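PDB 3QI7: putative transcriptional regulator from Clostridium difficile, which is of uncertain function but has a periplasmic binding protein-like fold, and may bind a small ligand, possibly a sugar, or act in transcriptional regulation. Local coordinates for residues A148-K152 and T183-L189; R143-L147 and A252-P257; A156-Y162 and D226-V232. All coordinates share one frame; numbering follows the deposited sequence. Where two conformers were deposited one is given.

Contact 1: residues A148-K152 and T183-L189; sequences AERSK and TCKNIGL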
# COMPACT_ATOMS: atom_id res chain seq x y z
N ALA A 148 -2.40 12.54 10.82
CA ALA A 148 -2.56 13.73 11.69
C ALA A 148 -1.73 13.57 12.98
O ALA A 148 -0.99 14.49 13.38
CB ALA A 148 -4.06 13.94 12.02
N GLU A 149 -1.83 12.41 13.61
CA GLU A 149 -1.08 12.16 14.86
C GLU A 149 0.43 12.19 14.63
O GLU A 149 1.16 12.87 15.36
CB GLU A 149 -1.52 10.84 15.50
CG GLU A 149 -2.97 10.86 15.95
CD GLU A 149 -3.42 9.52 16.49
OE1 GLU A 149 -2.59 8.61 16.51
OE2 GLU A 149 -4.61 9.39 16.88
N ARG A 150 0.88 11.51 13.58
CA ARG A 150 2.32 11.42 13.30
C ARG A 150 2.90 12.78 12.94
O ARG A 150 4.05 13.09 13.31
CB ARG A 150 2.64 10.34 12.24
CG ARG A 150 2.51 8.92 12.79
CD ARG A 150 2.74 7.77 11.76
NE ARG A 150 2.41 6.49 12.40
CZ ARG A 150 2.43 5.29 11.82
NH1 ARG A 150 2.85 5.13 10.56
NH2 ARG A 150 2.05 4.24 12.52
N SER A 151 2.11 13.60 12.23
CA SER A 151 2.43 15.01 12.01
C SER A 151 2.64 15.80 13.33
O SER A 151 3.66 16.52 13.51
CB SER A 151 1.31 15.68 11.17
OG SER A 151 1.26 15.12 9.86
N LYS A 152 1.67 15.66 14.26
CA LYS A 152 1.73 16.28 15.59
C LYS A 152 3.02 15.85 16.31
O LYS A 152 3.74 16.69 16.84
CB LYS A 152 0.48 15.91 16.44
CG LYS A 152 0.37 16.66 17.80
CD LYS A 152 -0.24 18.04 17.67
CE LYS A 152 -0.21 18.82 18.95
NZ LYS A 152 -1.22 19.91 18.87
N THR A 183 -9.38 14.73 13.33
CA THR A 183 -8.28 14.38 14.21
C THR A 183 -7.47 15.63 14.60
O THR A 183 -7.20 15.83 15.80
CB THR A 183 -7.38 13.27 13.64
OG1 THR A 183 -8.15 12.09 13.37
CG2 THR A 183 -6.26 12.91 14.67
N CYS A 184 -7.09 16.44 13.61
CA CYS A 184 -6.41 17.71 13.89
C CYS A 184 -7.16 18.58 14.92
O CYS A 184 -6.55 19.19 15.78
CB CYS A 184 -6.17 18.51 12.60
SG CYS A 184 -4.84 17.93 11.57
N LYS A 185 -8.49 18.62 14.80
CA LYS A 185 -9.32 19.34 15.76
C LYS A 185 -9.19 18.77 17.17
O LYS A 185 -9.05 19.54 18.14
CB LYS A 185 -10.80 19.35 15.35
CG LYS A 185 -11.65 20.36 16.16
CD LYS A 185 -12.82 19.70 16.95
CE LYS A 185 -14.16 19.78 16.23
NZ LYS A 185 -15.01 20.96 16.62
N ASN A 186 -9.22 17.44 17.30
CA ASN A 186 -9.12 16.80 18.60
C ASN A 186 -7.76 17.00 19.28
O ASN A 186 -7.70 17.04 20.51
CB ASN A 186 -9.38 15.29 18.49
CG ASN A 186 -10.84 14.96 18.19
OD1 ASN A 186 -11.73 15.73 18.50
ND2 ASN A 186 -11.07 13.80 17.57
N ILE A 187 -6.69 17.13 18.49
CA ILE A 187 -5.32 17.19 19.02
C ILE A 187 -4.71 18.60 18.93
O ILE A 187 -3.51 18.78 19.09
CB ILE A 187 -4.42 16.12 18.35
CG1 ILE A 187 -4.14 16.42 16.87
CG2 ILE A 187 -5.09 14.76 18.50
CD1 ILE A 187 -3.17 15.46 16.16
N GLY A 188 -5.53 19.59 18.64
CA GLY A 188 -5.07 20.97 18.66
C GLY A 188 -4.05 21.30 17.61
O GLY A 188 -3.17 22.11 17.86
N LEU A 189 -4.17 20.68 16.44
CA LEU A 189 -3.29 20.99 15.30
C LEU A 189 -4.06 21.81 14.27
O LEU A 189 -4.97 21.29 13.60
CB LEU A 189 -2.79 19.70 14.64
CG LEU A 189 -1.85 19.78 13.42
CD1 LEU A 189 -0.73 20.82 13.63
CD2 LEU A 189 -1.28 18.39 13.13
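Lys152 delivers its ammonium to the turn that closes helix 171-186: NZ donates to Ile187 O at 2.6 Å, meeting the carbonyl in its plane with a C=O...N angle of 158°. Gly188 O lies 3.1 Å from the same NZ. A bend at chi2 (83°) folds the lysine over Ile187, so the two side chains run past each other in opposite directions, and Lys152 CB rests 3.7 Å from Ile187 CD1. That methyl is also 3.7 Å from Ala148 O, so it sits against helix 140-153 between Ala148 and Lys152.

Deeper in, the contact is apolar. Ala148 CB presses on Thr183 CG2 at 3.6 Å, with Cys184 SG slightly farther off at 4.1 Å. Thr183 meets it with CG2 and CB, while its OG1 bonds to Met179 O in its own helix. Leu189 CD2 closes the side near Ser151, which in turn leans on Phe159 of strand 159-164.

Helix 171-186 runs out in a turn where Gly188 takes positive phi and Leu189 N bonds back to Cys184 O at 2.9 Å. A lysine at this carboxyl end places positive charge where the helix dipole is negative, an attraction that would favour holding the turn against helix 140-153.

Contact 2: residues R143-L147 and A252-P257; sequences RGKVL and AEQSNP
Arg143 reaches from helix 140-153 into the loop 252-257, where three acceptors meet the edge of its guanidinium. Glu253 OE1 is gripped side-on by two nitrogens, Arg143 NE at 2.8 Å and Arg143 NH2 at 2.9 Å, both from the same face of the carboxylate. The other end of the group holds Ser255 O, with Arg143 NH1 at 2.8 Å and Arg143 NH2 at 3.0 Å; the NH1 bond is the straighter, at 155°. Gln254 O adds a weak bond to NH2. All three lie near the guanidinium plane, while Pro257 CD covers one face, 3.6 Å from Arg143 NH2. A bend at chi2 (84°) puts the group there.

Beside the salt bridge, Leu147 CD1 packs 3.4 Å from Glu253 OE1 and also meets Ala252 CB, so the carboxylate is flanked by hydrocarbon as well as by charge. The solvent side is looser: exposed Asn256 brings OD1 only to 3.8 Å from Arg143 NH1, obliquely.

Glu253 OE1 and Ser255 O fix the rotation of the guanidinium, with weak help from Gln254 O, and tie an irregular loop to a helix. Glu253 would offset the charge in this buried setting, where Arg176 lies close to the same NH1.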
# COMPACT_ATOMS: atom_id res chain seq x y z
N ARG A 143 -6.10 5.87 8.13
CA ARG A 143 -4.91 6.55 7.56
C ARG A 143 -4.88 8.03 7.92
O ARG A 143 -3.82 8.56 8.31
CB ARG A 143 -4.85 6.36 6.04
CG ARG A 143 -3.83 7.23 5.30
CD ARG A 143 -2.45 6.60 5.33
NE ARG A 143 -1.42 7.56 4.90
CZ ARG A 143 -1.21 7.96 3.65
NH1 ARG A 143 -1.93 7.47 2.65
NH2 ARG A 143 -0.23 8.84 3.39
N GLY A 144 -6.02 8.70 7.78
CA GLY A 144 -6.12 10.12 8.11
C GLY A 144 -5.77 10.42 9.56
O GLY A 144 -5.01 11.35 9.85
N LYS A 145 -6.34 9.63 10.45
CA LYS A 145 -6.14 9.80 11.87
C LYS A 145 -4.66 9.67 12.19
O LYS A 145 -4.10 10.52 12.88
CB LYS A 145 -6.95 8.75 12.63
CG LYS A 145 -6.82 8.77 14.17
CD LYS A 145 -7.75 7.68 14.84
CE LYS A 145 -7.63 7.69 16.37
NZ LYS A 145 -6.33 7.13 16.78
N VAL A 146 -4.02 8.64 11.64
CA VAL A 146 -2.63 8.32 11.99
C VAL A 146 -1.67 9.35 11.39
O VAL A 146 -0.70 9.76 12.02
CB VAL A 146 -2.26 6.86 11.57
CG1 VAL A 146 -0.74 6.60 11.73
CG2 VAL A 146 -3.13 5.80 12.36
N LEU A 147 -1.98 9.80 10.19
CA LEU A 147 -1.16 10.86 9.53
C LEU A 147 -1.22 12.18 10.34
O LEU A 147 -0.21 12.88 10.51
CB LEU A 147 -1.62 11.05 8.11
CG LEU A 147 -1.04 12.23 7.31
CD1 LEU A 147 0.49 12.16 7.20
CD2 LEU A 147 -1.72 12.24 5.91
N ALA A 252 5.44 14.41 6.79
CA ALA A 252 5.31 13.19 7.59
C ALA A 252 5.11 11.97 6.68
O ALA A 252 5.66 10.89 6.94
CB ALA A 252 4.15 13.33 8.56
N GLU A 253 4.33 12.15 5.60
CA GLU A 253 4.06 11.11 4.60
C GLU A 253 3.78 11.63 3.18
O GLU A 253 3.11 12.64 2.97
CB GLU A 253 2.82 10.26 5.04
CG GLU A 253 2.96 9.59 6.39
CD GLU A 253 1.77 8.71 6.74
OE1 GLU A 253 0.71 8.91 6.14
OE2 GLU A 253 1.88 7.83 7.63
N GLN A 254 4.23 10.86 2.18
CA GLN A 254 3.74 11.01 0.80
C GLN A 254 2.24 10.64 0.77
O GLN A 254 1.74 9.96 1.67
CB GLN A 254 4.47 10.05 -0.12
CG GLN A 254 6.01 10.28 -0.24
CD GLN A 254 6.77 8.99 -0.44
OE1 GLN A 254 6.99 8.24 0.52
NE2 GLN A 254 7.14 8.70 -1.69
N SER A 255 1.58 11.04 -0.31
CA SER A 255 0.23 10.59 -0.64
C SER A 255 0.04 9.11 -0.28
O SER A 255 -0.91 8.73 0.42
CB SER A 255 -0.06 10.87 -2.12
OG SER A 255 0.89 10.30 -3.01
N ASN A 256 0.97 8.29 -0.76
CA ASN A 256 1.11 6.91 -0.32
C ASN A 256 2.59 6.65 -0.03
O ASN A 256 3.39 6.74 -0.95
CB ASN A 256 0.62 5.96 -1.39
CG ASN A 256 -0.88 5.95 -1.48
OD1 ASN A 256 -1.56 5.44 -0.60
ND2 ASN A 256 -1.41 6.61 -2.50
N PRO A 257 2.95 6.36 1.23
CA PRO A 257 4.37 6.15 1.55
C PRO A 257 5.05 5.08 0.70
O PRO A 257 4.53 3.98 0.54
CB PRO A 257 4.34 5.72 3.01
CG PRO A 257 3.11 6.41 3.57
CD PRO A 257 2.11 6.29 2.44

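Contact 3: residues A156-Y162 and D226-V232; sequences AKAFIHY and DINVFGV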
# COMPACT_ATOMS: atom_id res chain seq x y z
N ALA A 156 4.64 19.40 14.22
CA ALA A 156 3.84 20.29 13.32
C ALA A 156 2.98 21.32 14.08
O ALA A 156 2.23 20.96 15.01
CB ALA A 156 2.97 19.47 12.41
N LYS A 157 3.06 22.57 13.66
CA LYS A 157 2.23 23.62 14.23
C LYS A 157 1.05 23.97 13.33
O LYS A 157 0.17 24.75 13.72
CB LYS A 157 3.07 24.85 14.56
CG LYS A 157 4.08 24.61 15.68
CD LYS A 157 3.43 23.98 16.89
CE LYS A 157 4.23 24.24 18.17
NZ LYS A 157 3.94 23.24 19.24
N ALA A 158 1.03 23.40 12.12
CA ALA A 158 -0.15 23.44 11.22
C ALA A 158 -0.02 22.22 10.30
O ALA A 158 1.07 21.66 10.14
CB ALA A 158 -0.20 24.77 10.39
N PHE A 159 -1.14 21.79 9.71
CA PHE A 159 -1.18 20.75 8.70
C PHE A 159 -1.81 21.35 7.44
O PHE A 159 -2.98 21.77 7.48
CB PHE A 159 -2.03 19.58 9.19
CG PHE A 159 -2.01 18.36 8.30
CD1 PHE A 159 -2.66 18.34 7.05
CD2 PHE A 159 -1.43 17.17 8.76
CE1 PHE A 159 -2.67 17.20 6.30
CE2 PHE A 159 -1.42 16.03 7.97
CZ PHE A 159 -2.05 16.05 6.76
N ILE A 160 -1.05 21.41 6.35
CA ILE A 160 -1.56 21.94 5.06
C ILE A 160 -1.94 20.74 4.16
O ILE A 160 -1.11 19.87 3.94
CB ILE A 160 -0.53 22.88 4.35
CG1 ILE A 160 0.22 23.77 5.35
CG2 ILE A 160 -1.24 23.78 3.30
CD1 ILE A 160 -0.63 24.71 6.27
N HIS A 161 -3.21 20.67 3.72
CA HIS A 161 -3.72 19.61 2.83
C HIS A 161 -4.02 20.17 1.45
O HIS A 161 -4.78 21.15 1.34
CB HIS A 161 -5.01 19.06 3.42
CG HIS A 161 -5.58 17.89 2.68
ND1 HIS A 161 -6.33 18.03 1.52
CD2 HIS A 161 -5.57 16.56 2.96
CE1 HIS A 161 -6.71 16.83 1.11
NE2 HIS A 161 -6.26 15.92 1.97
N TYR A 162 -3.38 19.59 0.42
CA TYR A 162 -3.49 20.04 -0.98
C TYR A 162 -4.14 18.93 -1.83
O TYR A 162 -3.69 17.80 -1.82
CB TYR A 162 -2.10 20.35 -1.56
CG TYR A 162 -1.44 21.59 -1.04
CD1 TYR A 162 -1.89 22.84 -1.40
CD2 TYR A 162 -0.31 21.52 -0.21
CE1 TYR A 162 -1.28 23.98 -0.91
CE2 TYR A 162 0.30 22.64 0.26
CZ TYR A 162 -0.18 23.89 -0.09
OH TYR A 162 0.44 25.02 0.39
N ASP A 226 7.84 24.93 10.95
CA ASP A 226 7.35 23.71 11.61
C ASP A 226 5.88 23.47 11.32
O ASP A 226 5.01 23.56 12.20
CB ASP A 226 7.59 23.72 13.12
CG ASP A 226 9.08 23.73 13.47
OD1 ASP A 226 9.91 23.28 12.68
OD2 ASP A 226 9.40 24.20 14.58
N ILE A 227 5.63 23.15 10.05
CA ILE A 227 4.31 22.73 9.58
C ILE A 227 4.49 21.45 8.80
O ILE A 227 5.56 21.21 8.24
CB ILE A 227 3.64 23.82 8.70
CG1 ILE A 227 4.43 24.07 7.39
CG2 ILE A 227 3.52 25.13 9.52
CD1 ILE A 227 3.95 25.27 6.50
N ASN A 228 3.44 20.63 8.76
CA ASN A 228 3.40 19.47 7.88
C ASN A 228 2.68 19.78 6.59
O ASN A 228 1.57 20.33 6.61
CB ASN A 228 2.71 18.27 8.54
CG ASN A 228 2.84 17.00 7.70
OD1 ASN A 228 3.94 16.48 7.57
ND2 ASN A 228 1.75 16.54 7.08
N VAL A 229 3.28 19.39 5.46
CA VAL A 229 2.64 19.62 4.17
C VAL A 229 2.31 18.26 3.54
O VAL A 229 3.14 17.34 3.51
CB VAL A 229 3.53 20.48 3.24
CG1 VAL A 229 2.89 20.61 1.81
CG2 VAL A 229 3.80 21.86 3.85
N PHE A 230 1.09 18.13 3.04
CA PHE A 230 0.64 16.87 2.49
C PHE A 230 -0.11 17.07 1.20
O PHE A 230 -0.98 17.94 1.13
CB PHE A 230 -0.31 16.23 3.48
CG PHE A 230 -0.90 14.92 3.02
CD1 PHE A 230 -0.13 13.77 2.98
CD2 PHE A 230 -2.24 14.83 2.66
CE1 PHE A 230 -0.67 12.54 2.61
CE2 PHE A 230 -2.77 13.61 2.25
CZ PHE A 230 -1.98 12.46 2.22
N GLY A 231 0.18 16.21 0.22
CA GLY A 231 -0.56 16.18 -1.06
C GLY A 231 -1.08 14.79 -1.38
O GLY A 231 -0.75 13.79 -0.68
N VAL A 232 -1.88 14.70 -2.44
CA VAL A 232 -2.71 13.52 -2.65
C VAL A 232 -2.32 12.66 -3.85
O VAL A 232 -2.96 11.64 -4.08
CB VAL A 232 -4.23 13.88 -2.66
CG1 VAL A 232 -4.63 14.64 -1.39
CG2 VAL A 232 -4.62 14.67 -3.93
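Phe159 and Asn228 lie side by side on one face of the sheet, pointing the same way, with ring and amide planes 48° apart. Asn228 ND2 comes obliquely to 3.3 Å from Phe159 CE2, and Phe230 CB approaches the same ring at CZ, 3.7 Å away. Next along, His161 sits beside Phe230: His161 CD2 touches the edge of the phenylalanine ring, 3.8 Å from its CD2, and with planes at 45° the two rings pair obliquely. Phe159, His161 and Phe230 all carry CG anti to the backbone N (chi1 near 180°), which sends the three side chains the same way from the sheet. Ser151 and Leu147 of helix 140-153 pack on this face.

On the other face Val229 CG1 meets the edge of the Tyr162 ring, in its plane, 3.6 Å from CE2. Ile160 CG1 spans the gap to Ile227 CD1 and Val229 CG2, at 4.2 and 4.3 Å. Helix 203-223 covers this side, and its Asp215 bonds the Tyr162 hydroxyl.

Between the faces runs a parallel strand pair. Ile160 is held at both its N and its O, by Asn228 O (2.8 Å) and Phe230 N (2.9 Å); Asn228 N to Ala158 O and Tyr162 N to Phe230 O continue the pattern. Strand 159-164 is central in this three-stranded sheet, with 191-196 on its other side, and the helices linking the strands make beta-alpha-beta crossovers, as expected of a lobe in this clan.

Asn228 brings an amide among the aromatic rings; its OD1 accepts from Ala252 N, and the amide is thereby committed to the neighbouring loop. Tyr162 O, with Val232 CG1 against it, is buried without a polar partner, so apolar packing carries that end.

All three contacts belong to one compact region built round helix 140-153 and the three-stranded sheet. Contact 3 is the sheet core, buried and dominated by backbone bonds and aromatic packing; contact 2 is also buried, nearer the middle of the chain, but works through one arginine, gripping a carboxylate and backbone carbonyls. Contact 1, partly buried, lies farther out, with an apolar inner side and a lysine at the rim. Contacts 1 and 2 use successive turns of the same helix, which faces helix 171-186 in one and the 252-257 loop in the other. Smaller ties join the set: Ser151 O probably accepts from Ala156 N, and Ser255 CB packs on Gly231 O, linking contact 2 to contact 3.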